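Phosphotransferase system, mannose/fructose/N-acetylgalactosamine-specific component IIB (Thermoanaerobacter tengcongensis, PDB 3LFJ) probably transfers a phosphoryl group from phosphohistidine to sugar as the IIB component of a mannose/fructose/N-acetylgalactosamine phosphotransferase system. Local coordinates at residues Q133-S138 against E180-E185; V160-Q165 against I173-V178. All blocks are in the same frame, centred on the assembly; numbering follows the deposited sequence.

Overall arrangement
Contact 1 and contact 2 lie on the same side of the chain's centre, with their own centres about 12 Å apart. Along the chain 133-138 comes first, then 160-165, 173-178 and 180-185, so the hairpin of contact 2 falls wholly between the two halves of contact 1. Helix 175-182 serves both: its first turn follows the edge strand of the mixed sheet, and its last turn meets the loop at strand 135-136. The contacts also touch directly, Ile137 CG2 lying 3.8 Å from Leu164 CD2. Contact 2 is buried and contact 1 superficial, and together they tie the C-terminal helix to the sheet edge and to the small two-stranded sheet beside it.

Contact 1: residues Q133-S138 against E180-E185; sequences QRKGIS and EKYFPE
Ile137 and Lys135 each lay an aliphatic group over an aromatic ring at the end of helix 175-182, and no hydrogen bond joins the two segments. Two CH-pi contacts carry the interface. Ile137 CG2 stands over one face of the Tyr182 ring, 4.0 Å from its centroid and 19° off the normal, displaced toward the rim on the CE2 side. Lys135 CD covers a face of Phe183 in the same way, 4.2 Å from that ring's centroid and 21° off the normal.

Apolar contact fills in the rest. Ile137 points CG2 opposite its backbone N and CG1 beside it (chi1 -60°), which sends one branch to each ring: CD1 comes to the edge of Phe183, 4.1 Å from CE2. The lysine chain runs extended as far as CD, which passes 3.8 Å from Tyr182 CB; bends at the last two torsions then turn NZ to lie 3.7 Å from Phe183 CE1.

Backbone oxygens line the contact: Lys135 CD sits 3.0 Å from Tyr182 O, and Gly136 O approaches Tyr182 CD1 obliquely at 3.8 Å. With an alanine in place of Tyr182, Ile137 CG2 would probably lose the ring face it rests on and the loop would be less firmly held to the helix end.

Within its own small sheet Lys135 pairs through its backbone with Leu143, and Ile137 and Ser138 both face Val141. The pattern is a classic beta bulge at the small antiparallel sheet, set against the C-terminal end of a helix where Phe183 is the first residue to leave helical geometry.

Contact 2: residues V160-Q165 against I173-V178; sequences VDVYLQ and IHLTTV
Leu164 and Ile173 form an antiparallel hydrogen-bonded pair: Leu164 N donates to Ile173 O (2.9 Å, 171° at the hydrogen) and Ile173 N returns a bond to Leu164 O. Next to it, Tyr163 and His174 make a non-hydrogen-bonded pair whose CA atoms are 4.2 Å apart. Leu175 N, already in the helix, donates to Val162 O over 3.1 Å, carrying the pairing past the strand.

The side chain of Leu164 starts with CB 3.8 Å from Ile173 O. Its chi1 (-81°) sets CG opposite the carbonyl carbon, and with chi2 near 60° CD1 meets Val178 CG2 at 3.9 Å, the two side chains crossing at about a right angle, while CD2 lies slightly farther from that methyl and also touches Ile137.

A water lies in the plane of the His174 ring at its edge, hydrogen-bonded to ND1; it donates to Asp161 OD2 (2.6 Å) and to Val162 O. This carbonyl thus accepts from both water and Leu175 N.

His174 is the N-cap of helix 175-182, and its O receives Val178 N. Strand 161-164 pairs on its other side with strand 122-127, so 173-174 is the outermost strand on this side of the chain's mixed sheet; Leu175 packs on Leu151 and Leu152 of helix 145-158.

Contact 1: residues Q133-S138 against E180-E185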
ATOM      1  N   GLN A 133     -12.770   1.565 -17.106  1.00 23.25           N
ATOM      2  CA  GLN A 133     -12.997   2.808 -16.373  1.00 25.09           C
ATOM      3  C   GLN A 133     -11.702   3.525 -15.977  1.00 23.76           C
ATOM      4  O   GLN A 133     -11.728   4.648 -15.476  1.00 23.55           O
ATOM      5  CB  GLN A 133     -13.821   2.524 -15.120  1.00 30.36           C
ATOM      6  CG  GLN A 133     -15.256   2.042 -15.385  1.00 38.71           C
ATOM      7  CD  GLN A 133     -15.341   0.614 -15.924  1.00 42.15           C
ATOM      8  OE1 GLN A 133     -14.472  -0.223 -15.664  1.00 38.14           O
ATOM      9  NE2 GLN A 133     -16.402   0.331 -16.673  1.00 46.79           N
ATOM     10  N   ARG A 134     -10.566   2.877 -16.214  1.00 21.32           N
ATOM     11  CA  ARG A 134      -9.281   3.447 -15.848  1.00 21.04           C
ATOM     12  C   ARG A 134      -8.500   3.880 -17.066  1.00 21.41           C
ATOM     13  O   ARG A 134      -8.631   3.301 -18.141  1.00 25.46           O
ATOM     14  CB  ARG A 134      -8.461   2.424 -15.058  1.00 21.06           C
ATOM     15  CG  ARG A 134      -9.063   2.064 -13.710  1.00 20.22           C
ATOM     16  CD  ARG A 134      -8.269   0.962 -13.007  1.00 17.56           C
ATOM     17  NE  ARG A 134      -8.640   0.912 -11.599  1.00 20.40           N
ATOM     18  CZ  ARG A 134      -8.646  -0.197 -10.862  1.00 21.12           C
ATOM     19  NH1 ARG A 134      -8.300  -1.370 -11.396  1.00 20.10           N
ATOM     20  NH2 ARG A 134      -9.012  -0.139  -9.587  1.00 23.91           N
ATOM     21  N   LYS A 135      -7.688   4.905 -16.881  1.00 18.43           N
ATOM     22  CA  LYS A 135      -6.774   5.379 -17.911  1.00 20.88           C
ATOM     23  C   LYS A 135      -5.418   4.741 -17.670  1.00 19.86           C
ATOM     24  O   LYS A 135      -4.934   4.730 -16.539  1.00 20.05           O
ATOM     25  CB  LYS A 135      -6.655   6.901 -17.846  1.00 20.90           C
ATOM     26  CG  LYS A 135      -5.596   7.478 -18.766  1.00 34.18           C
ATOM     27  CD  LYS A 135      -5.570   8.995 -18.703  1.00 43.40           C
ATOM     28  CE  LYS A 135      -6.762   9.604 -19.428  1.00 54.09           C
ATOM     29  NZ  LYS A 135      -8.036   9.442 -18.676  1.00 61.16           N
ATOM     30  N   GLY A 136      -4.805   4.223 -18.729  1.00 20.75           N
ATOM     31  CA  GLY A 136      -3.475   3.642 -18.647  1.00 18.80           C
ATOM     32  C   GLY A 136      -2.427   4.697 -18.352  1.00 18.66           C
ATOM     33  O   GLY A 136      -2.431   5.765 -18.962  1.00 21.08           O
ATOM     34  N   ILE A 137      -1.534   4.415 -17.402  1.00 18.10           N
ATOM     35  CA  ILE A 137      -0.466   5.349 -17.079  1.00 17.49           C
ATOM     36  C   ILE A 137       0.880   4.679 -17.312  1.00 21.65           C
ATOM     37  O   ILE A 137       1.740   5.213 -18.018  1.00 27.51           O
ATOM     38  CB  ILE A 137      -0.595   5.869 -15.625  1.00 18.18           C
ATOM     39  CG1 ILE A 137      -1.930   6.601 -15.443  1.00 22.60           C
ATOM     40  CG2 ILE A 137       0.553   6.803 -15.296  1.00 20.26           C
ATOM     41  CD1 ILE A 137      -2.289   6.848 -13.993  1.00 24.34           C
ATOM     42  N   SER A 138       1.040   3.488 -16.746  1.00 22.15           N
ATOM     43  CA  SER A 138       2.246   2.696 -16.923  1.00 18.88           C
ATOM     44  C   SER A 138       1.878   1.231 -17.097  1.00 18.41           C
ATOM     45  O   SER A 138       0.709   0.860 -16.969  1.00 20.37           O
ATOM     46  CB  SER A 138       3.158   2.882 -15.706  1.00 22.97           C
ATOM     47  OG  SER A 138       2.560   2.281 -14.568  1.00 22.35           O
ATOM     48  N   GLU A 180      -1.239  16.316 -14.172  1.00 30.83           N
ATOM     49  CA  GLU A 180      -0.861  17.215 -15.265  1.00 34.08           C
ATOM     50  C   GLU A 180      -0.838  16.542 -16.632  1.00 34.93           C
ATOM     51  O   GLU A 180      -1.322  17.110 -17.612  1.00 35.73           O
ATOM     52  CB  GLU A 180       0.493  17.862 -14.980  1.00 37.01           C
ATOM     53  CG  GLU A 180       0.449  18.905 -13.880  1.00 48.20           C
ATOM     54  CD  GLU A 180       1.830  19.423 -13.521  1.00 60.31           C
ATOM     55  OE1 GLU A 180       2.827  18.760 -13.883  1.00 66.16           O
ATOM     56  OE2 GLU A 180       1.914  20.490 -12.872  1.00 62.92           O
ATOM     57  N   LYS A 181      -0.280  15.338 -16.703  1.00 29.82           N
ATOM     58  CA  LYS A 181      -0.121  14.647 -17.979  1.00 29.69           C
ATOM     59  C   LYS A 181      -1.308  13.790 -18.406  1.00 38.04           C
ATOM     60  O   LYS A 181      -1.602  13.686 -19.599  1.00 36.80           O
ATOM     61  CB  LYS A 181       1.138  13.774 -17.972  1.00 34.34           C
ATOM     62  CG  LYS A 181       2.435  14.535 -17.844  1.00 40.31           C
ATOM     63  CD  LYS A 181       3.607  13.636 -18.185  1.00 48.67           C
ATOM     64  CE  LYS A 181       4.918  14.410 -18.209  1.00 52.66           C
ATOM     65  NZ  LYS A 181       6.018  13.579 -18.780  1.00 58.62           N
ATOM     66  N   TYR A 182      -1.975  13.157 -17.444  1.00 31.52           N
ATOM     67  CA  TYR A 182      -2.977  12.141 -17.766  1.00 31.47           C
ATOM     68  C   TYR A 182      -4.412  12.537 -17.443  1.00 35.84           C
ATOM     69  O   TYR A 182      -5.355  11.940 -17.972  1.00 35.66           O
ATOM     70  CB  TYR A 182      -2.631  10.823 -17.076  1.00 27.71           C
ATOM     71  CG  TYR A 182      -1.318  10.239 -17.536  1.00 28.69           C
ATOM     72  CD1 TYR A 182      -1.256   9.415 -18.649  1.00 34.20           C
ATOM     73  CD2 TYR A 182      -0.135  10.522 -16.861  1.00 26.72           C
ATOM     74  CE1 TYR A 182      -0.058   8.885 -19.075  1.00 32.95           C
ATOM     75  CE2 TYR A 182       1.061  10.002 -17.280  1.00 29.50           C
ATOM     76  CZ  TYR A 182       1.098   9.186 -18.392  1.00 32.09           C
ATOM     77  OH  TYR A 182       2.297   8.657 -18.814  1.00 38.50           O
ATOM     78  N   PHE A 183      -4.578  13.530 -16.573  1.00 30.02           N
ATOM     79  CA  PHE A 183      -5.907  14.000 -16.182  1.00 34.03           C
ATOM     80  C   PHE A 183      -5.975  15.520 -16.073  1.00 40.42           C
ATOM     81  O   PHE A 183      -6.423  16.048 -15.054  1.00 37.97           O
ATOM     82  CB  PHE A 183      -6.314  13.389 -14.843  1.00 34.09           C
ATOM     83  CG  PHE A 183      -6.245  11.896 -14.820  1.00 31.07           C
ATOM     84  CD1 PHE A 183      -7.376  11.128 -15.069  1.00 31.50           C
ATOM     85  CD2 PHE A 183      -5.044  11.253 -14.565  1.00 33.99           C
ATOM     86  CE1 PHE A 183      -7.308   9.753 -15.052  1.00 28.13           C
ATOM     87  CE2 PHE A 183      -4.970   9.874 -14.553  1.00 30.49           C
ATOM     88  CZ  PHE A 183      -6.106   9.125 -14.790  1.00 27.74           C
ATOM     89  N   PRO A 184      -5.534  16.228 -17.126  1.00 49.03           N
ATOM     90  CA  PRO A 184      -5.459  17.694 -17.121  1.00 54.57           C
ATOM     91  C   PRO A 184      -6.763  18.331 -16.642  1.00 57.41           C
ATOM     92  O   PRO A 184      -7.735  18.394 -17.398  1.00 60.90           O
ATOM     93  CB  PRO A 184      -5.197  18.031 -18.599  1.00 52.79           C
ATOM     94  CG  PRO A 184      -5.575  16.772 -19.357  1.00 53.60           C
ATOM     95  CD  PRO A 184      -5.136  15.684 -18.433  1.00 50.62           C
ATOM     96  N   GLU A 185      -6.770  18.796 -15.394  1.00 52.87           N
ATOM     97  CA  GLU A 185      -7.972  19.332 -14.761  1.00 49.27           C
ATOM     98  C   GLU A 185      -7.702  19.632 -13.292  1.00 47.46           C
ATOM     99  O   GLU A 185      -7.531  18.716 -12.483  1.00 41.73           O
ATOM    100  CB  GLU A 185      -9.135  18.343 -14.882  1.00 52.32           C
TER

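Contact 2: residues V160-Q165 against I173-V178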
ATOM      1  N   VAL A 160      -0.004  13.124   2.710  1.00 20.96           N
ATOM      2  CA  VAL A 160       0.726  11.966   2.220  1.00 23.86           C
ATOM      3  C   VAL A 160       1.441  12.262   0.900  1.00 18.42           C
ATOM      4  O   VAL A 160       0.881  12.884  -0.004  1.00 21.18           O
ATOM      5  CB  VAL A 160      -0.213  10.749   2.039  1.00 25.53           C
ATOM      6  CG1 VAL A 160      -1.358  11.097   1.115  1.00 31.75           C
ATOM      7  CG2 VAL A 160       0.562   9.553   1.520  1.00 26.55           C
ATOM      8  N   ASP A 161       2.683  11.804   0.799  1.00 17.61           N
ATOM      9  CA  ASP A 161       3.441  11.910  -0.436  1.00 19.45           C
ATOM     10  C   ASP A 161       3.069  10.704  -1.283  1.00 20.40           C
ATOM     11  O   ASP A 161       3.401   9.569  -0.924  1.00 20.46           O
ATOM     12  CB  ASP A 161       4.941  11.898  -0.109  1.00 22.42           C
ATOM     13  CG  ASP A 161       5.824  11.967  -1.350  1.00 24.43           C
ATOM     14  OD1 ASP A 161       6.962  11.464  -1.288  1.00 28.94           O
ATOM     15  OD2 ASP A 161       5.388  12.510  -2.385  1.00 28.46           O
ATOM     16  N   VAL A 162       2.382  10.956  -2.392  1.00 17.88           N
ATOM     17  CA  VAL A 162       1.893   9.881  -3.255  1.00 16.78           C
ATOM     18  C   VAL A 162       2.667   9.841  -4.556  1.00 21.35           C
ATOM     19  O   VAL A 162       2.790  10.868  -5.246  1.00 20.43           O
ATOM     20  CB  VAL A 162       0.433  10.089  -3.626  1.00 18.43           C
ATOM     21  CG1 VAL A 162      -0.063   8.923  -4.480  1.00 18.01           C
ATOM     22  CG2 VAL A 162      -0.414  10.229  -2.360  1.00 20.76           C
ATOM     23  N   TYR A 163       3.177   8.658  -4.895  1.00 17.87           N
ATOM     24  CA  TYR A 163       3.827   8.448  -6.177  1.00 16.07           C
ATOM     25  C   TYR A 163       3.660   7.037  -6.716  1.00 19.68           C
ATOM     26  O   TYR A 163       3.438   6.095  -5.952  1.00 18.58           O
ATOM     27  CB  TYR A 163       5.306   8.842  -6.112  1.00 17.32           C
ATOM     28  CG  TYR A 163       6.163   8.086  -5.115  1.00 17.48           C
ATOM     29  CD1 TYR A 163       6.533   8.680  -3.917  1.00 22.42           C
ATOM     30  CD2 TYR A 163       6.639   6.804  -5.390  1.00 20.02           C
ATOM     31  CE1 TYR A 163       7.346   8.028  -3.023  1.00 22.74           C
ATOM     32  CE2 TYR A 163       7.434   6.126  -4.479  1.00 21.62           C
ATOM     33  CZ  TYR A 163       7.791   6.756  -3.303  1.00 20.87           C
ATOM     34  OH  TYR A 163       8.597   6.117  -2.399  1.00 24.99           O
ATOM     35  N   LEU A 164       3.737   6.917  -8.038  1.00 17.22           N
ATOM     36  CA  LEU A 164       3.694   5.642  -8.730  1.00 15.96           C
ATOM     37  C   LEU A 164       5.106   5.143  -8.908  1.00 17.01           C
ATOM     38  O   LEU A 164       5.978   5.885  -9.364  1.00 20.87           O
ATOM     39  CB  LEU A 164       3.084   5.822 -10.118  1.00 19.60           C
ATOM     40  CG  LEU A 164       1.561   5.889 -10.216  1.00 18.02           C
ATOM     41  CD1 LEU A 164       0.980   7.044  -9.427  1.00 18.93           C
ATOM     42  CD2 LEU A 164       1.173   5.983 -11.688  1.00 19.45           C
ATOM     43  N   GLN A 165       5.340   3.888  -8.565  1.00 15.62           N
ATOM     44  CA  GLN A 165       6.640   3.264  -8.776  1.00 15.61           C
ATOM     45  C   GLN A 165       6.527   1.759  -8.605  1.00 19.69           C
ATOM     46  O   GLN A 165       6.064   1.268  -7.567  1.00 17.53           O
ATOM     47  CB  GLN A 165       7.694   3.813  -7.815  1.00 19.29           C
ATOM     48  CG  GLN A 165       9.118   3.441  -8.224  1.00 18.65           C
ATOM     49  CD  GLN A 165      10.158   3.975  -7.257  1.00 21.44           C
ATOM     50  OE1 GLN A 165       9.866   4.249  -6.094  1.00 24.37           O
ATOM     51  NE2 GLN A 165      11.388   4.134  -7.744  1.00 25.88           N
ATOM     52  N   ILE A 173       6.806   8.360 -10.687  1.00 24.83           N
ATOM     53  CA  ILE A 173       5.969   9.461 -11.173  1.00 20.31           C
ATOM     54  C   ILE A 173       5.132  10.033 -10.029  1.00 23.47           C
ATOM     55  O   ILE A 173       4.260   9.349  -9.496  1.00 22.20           O
ATOM     56  CB  ILE A 173       5.016   8.993 -12.289  1.00 23.03           C
ATOM     57  CG1 ILE A 173       5.801   8.347 -13.433  1.00 27.61           C
ATOM     58  CG2 ILE A 173       4.181  10.174 -12.799  1.00 27.93           C
ATOM     59  CD1 ILE A 173       4.923   7.708 -14.508  1.00 33.54           C
ATOM     60  N   HIS A 174       5.382  11.278  -9.633  1.00 24.50           N
ATOM     61  CA  HIS A 174       4.588  11.868  -8.559  1.00 22.12           C
ATOM     62  C   HIS A 174       3.141  12.112  -8.968  1.00 19.18           C
ATOM     63  O   HIS A 174       2.834  12.259 -10.148  1.00 21.15           O
ATOM     64  CB  HIS A 174       5.226  13.156  -8.035  1.00 24.82           C
ATOM     65  CG  HIS A 174       6.657  12.983  -7.638  1.00 30.61           C
ATOM     66  ND1 HIS A 174       7.045  12.752  -6.336  1.00 34.55           N
ATOM     67  CD2 HIS A 174       7.788  12.957  -8.380  1.00 40.05           C
ATOM     68  CE1 HIS A 174       8.357  12.612  -6.291  1.00 39.64           C
ATOM     69  NE2 HIS A 174       8.833  12.735  -7.518  1.00 41.14           N
ATOM     70  N   LEU A 175       2.255  12.125  -7.976  1.00 22.08           N
ATOM     71  CA  LEU A 175       0.836  12.331  -8.209  1.00 22.08           C
ATOM     72  C   LEU A 175       0.575  13.605  -9.022  1.00 25.02           C
ATOM     73  O   LEU A 175      -0.244  13.602  -9.939  1.00 24.64           O
ATOM     74  CB  LEU A 175       0.082  12.387  -6.877  1.00 21.46           C
ATOM     75  CG  LEU A 175      -1.429  12.597  -6.945  1.00 23.48           C
ATOM     76  CD1 LEU A 175      -2.097  11.544  -7.832  1.00 26.42           C
ATOM     77  CD2 LEU A 175      -2.032  12.619  -5.528  1.00 23.66           C
ATOM     78  N   THR A 176       1.265  14.689  -8.686  1.00 27.86           N
ATOM     79  CA  THR A 176       1.028  15.951  -9.386  1.00 30.74           C
ATOM     80  C   THR A 176       1.311  15.822 -10.882  1.00 27.08           C
ATOM     81  O   THR A 176       0.601  16.400 -11.711  1.00 26.19           O
ATOM     82  CB  THR A 176       1.874  17.085  -8.795  1.00 31.76           C
ATOM     83  OG1 THR A 176       3.253  16.700  -8.799  1.00 38.53           O
ATOM     84  CG2 THR A 176       1.443  17.367  -7.374  1.00 34.93           C
ATOM     85  N   THR A 177       2.338  15.043 -11.220  1.00 25.04           N
ATOM     86  CA  THR A 177       2.705  14.795 -12.614  1.00 25.64           C
ATOM     87  C   THR A 177       1.656  13.945 -13.311  1.00 31.56           C
ATOM     88  O   THR A 177       1.373  14.132 -14.499  1.00 28.46           O
ATOM     89  CB  THR A 177       4.068  14.089 -12.712  1.00 32.43           C
ATOM     90  OG1 THR A 177       5.070  14.905 -12.100  1.00 36.22           O
ATOM     91  CG2 THR A 177       4.440  13.828 -14.164  1.00 35.14           C
ATOM     92  N   VAL A 178       1.083  12.999 -12.569  1.00 25.24           N
ATOM     93  CA  VAL A 178       0.017  12.165 -13.097  1.00 22.50           C
ATOM     94  C   VAL A 178      -1.167  13.022 -13.528  1.00 25.55           C
ATOM     95  O   VAL A 178      -1.728  12.837 -14.618  1.00 27.53           O
ATOM     96  CB  VAL A 178      -0.456  11.124 -12.040  1.00 22.99           C
ATOM     97  CG1 VAL A 178      -1.758  10.452 -12.476  1.00 26.52           C
ATOM     98  CG2 VAL A 178       0.628  10.085 -11.804  1.00 26.54           C
TER
HETATM   99  O   HOH W   1       4.719  12.791  -4.868  1.00 35.66           O